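Local atomic coordinates of phenazine biosynthesis protein, PhzF family (Bacillus anthracis, PDB entry 3EDN), a protein that belongs to the PhzF family of phenazine biosynthesis proteins, has a diaminopimelate epimerase-like fold and probably acts as an isomerase on a small metabolite. Residues E35-R38 / I39-K42. Residues are numbered along the deposited sequence; the frame is centred on the assembly and turned at random.
With SO4 (sulfate ion), chain E.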
loop_
_atom_site.group_PDB
_atom_site.type_symbol
_atom_site.label_atom_id
_atom_site.label_comp_id
_atom_site.label_asym_id
_atom_site.label_seq_id
_atom_site.Cartn_x
_atom_site.Cartn_y
_atom_site.Cartn_z
ATOM N N GLU A 35 -5.550 2.131 -3.689
ATOM C CA GLU A 35 -6.180 3.434 -3.711
ATOM C C GLU A 35 -5.265 4.482 -4.332
ATOM O O GLU A 35 -5.721 5.320 -5.104
ATOM C CB GLU A 35 -6.591 3.843 -2.304
ATOM C CG GLU A 35 -7.771 3.028 -1.797
ATOM C CD GLU A 35 -8.127 3.330 -0.359
ATOM O OE1 GLU A 35 -7.211 3.537 0.471
ATOM O OE2 GLU A 35 -9.340 3.336 -0.058
HETATM N N MSE A 36 -3.985 4.459 -3.979
HETATM C CA MSE A 36 -3.064 5.421 -4.566
HETATM C C MSE A 36 -3.018 5.303 -6.091
HETATM O O MSE A 36 -3.066 6.300 -6.812
HETATM C CB MSE A 36 -1.670 5.261 -3.988
HETATM C CG MSE A 36 -1.619 5.547 -2.516
HETATM SE SE MSE A 36 0.189 5.370 -1.814
HETATM C CE MSE A 36 -0.223 4.763 -0.022
ATOM N N GLN A 37 -2.950 4.071 -6.584
ATOM C CA GLN A 37 -2.906 3.841 -8.022
ATOM C C GLN A 37 -4.197 4.348 -8.700
ATOM O O GLN A 37 -4.158 4.997 -9.762
ATOM C CB GLN A 37 -2.676 2.361 -8.302
ATOM C CG GLN A 37 -2.635 2.052 -9.776
ATOM C CD GLN A 37 -1.423 2.658 -10.447
ATOM O OE1 GLN A 37 -0.305 2.119 -10.350
ATOM N NE2 GLN A 37 -1.625 3.796 -11.123
ATOM N N ARG A 38 -5.338 4.094 -8.061
ATOM C CA ARG A 38 -6.619 4.551 -8.590
ATOM C C ARG A 38 -6.730 6.070 -8.576
ATOM O O ARG A 38 -7.272 6.670 -9.505
ATOM C CB ARG A 38 -7.783 3.915 -7.827
ATOM C CG ARG A 38 -7.902 2.430 -8.119
ATOM C CD ARG A 38 -8.912 1.749 -7.196
ATOM N NE ARG A 38 -10.238 2.356 -7.267
ATOM C CZ ARG A 38 -10.909 2.802 -6.207
ATOM N NH1 ARG A 38 -10.380 2.682 -4.986
ATOM N NH2 ARG A 38 -12.117 3.350 -6.369
ATOM N N ILE A 39 -6.242 6.692 -7.508
ATOM C CA ILE A 39 -6.250 8.146 -7.449
ATOM C C ILE A 39 -5.396 8.714 -8.578
ATOM O O ILE A 39 -5.809 9.639 -9.274
ATOM C CB ILE A 39 -5.736 8.650 -6.092
ATOM C CG1 ILE A 39 -6.769 8.405 -4.989
ATOM C CG2 ILE A 39 -5.395 10.141 -6.163
ATOM C CD1 ILE A 39 -6.188 8.404 -3.571
ATOM N N ALA A 40 -4.214 8.152 -8.779
ATOM C CA ALA A 40 -3.352 8.645 -9.847
ATOM C C ALA A 40 -4.021 8.483 -11.216
ATOM O O ALA A 40 -3.862 9.334 -12.088
ATOM C CB ALA A 40 -1.988 7.958 -9.820
ATOM N N GLU A 41 -4.775 7.400 -11.404
ATOM C CA GLU A 41 -5.453 7.184 -12.672
ATOM C C GLU A 41 -6.540 8.240 -12.882
ATOM O O GLU A 41 -6.657 8.826 -13.970
ATOM C CB GLU A 41 -6.049 5.776 -12.720
ATOM C CG GLU A 41 -6.627 5.435 -14.082
ATOM C CD GLU A 41 -8.010 6.024 -14.324
ATOM O OE1 GLU A 41 -8.799 6.126 -13.366
ATOM O OE2 GLU A 41 -8.307 6.383 -15.491
ATOM N N LYS A 42 -7.319 8.501 -11.840
ATOM C CA LYS A 42 -8.416 9.471 -11.921
ATOM C C LYS A 42 -7.914 10.905 -12.061
ATOM O O LYS A 42 -8.508 11.707 -12.782
ATOM C CB LYS A 42 -9.283 9.359 -10.684
ATOM C CG LYS A 42 -9.928 8.013 -10.590
ATOM C CD LYS A 42 -10.813 7.908 -9.390
ATOM C CE LYS A 42 -11.489 6.547 -9.371
ATOM N NZ LYS A 42 -12.487 6.442 -10.453
HETATM S S SO4 E . -12.282 2.683 -10.484
HETATM O O1 SO4 E . -12.816 3.577 -9.452
HETATM O O2 SO4 E . -11.494 3.448 -11.450
HETATM O O3 SO4 E . -11.452 1.674 -9.836
HETATM O O4 SO4 E . -13.411 2.073 -11.175
#
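The guanidinium of Arg38 meets a sulfate ion edge-on, with the sulfur lying in the plane of the group, while Lys42 CE approaches obliquely. Two N-H groups along that edge do the gripping: NE of Arg38 bonds to sulfate O3 at 2.9 Å. NH2 of Arg38 reaches sulfate O1 over 3.2 Å, the straighter bond of the two at 164°. A bend in the arginine chain at chi3 (57°) turns this edge to the anion. From one turn further on, Lys42 runs out extended and then bends at its last torsion (chi4 -70°), which brings its NZ to 3.1 Å from sulfate O1; a weak bond to O2 follows. O1 thus receives both side chains, and the anion, probably from the crystallisation liquor, likely offsets the two nearby positive charges. NH2 of Arg38 also forms a salt bridge with the terminal carboxylate of Ile299.

Nearer the backbone, Lys42 CG lies 3.2 Å from Arg38 O, the same oxygen that accepts the Lys42 N-H. Ile39 CG1 lies 3.3 Å from Glu35 O, the oxygen that accepts the bond from Ile39 N (2.8 Å). Ala40 sets its methyl against Met36 O, and with selenomethionine Met36 and Ile39 it faces strand 48-52, where Met36 and Ile39 both touch Phe50.

Four successive bonds from N of residue i+4 to O of residue i make a regular alpha-helix, 33-43, amphipathic through buried Met36, Ile39 and Ala40 against exposed Arg38, Glu41 and Lys42; it links parallel strands 20-25 and 48-52 in a beta-alpha-beta unit of the diaminopimelate epimerase-like fold.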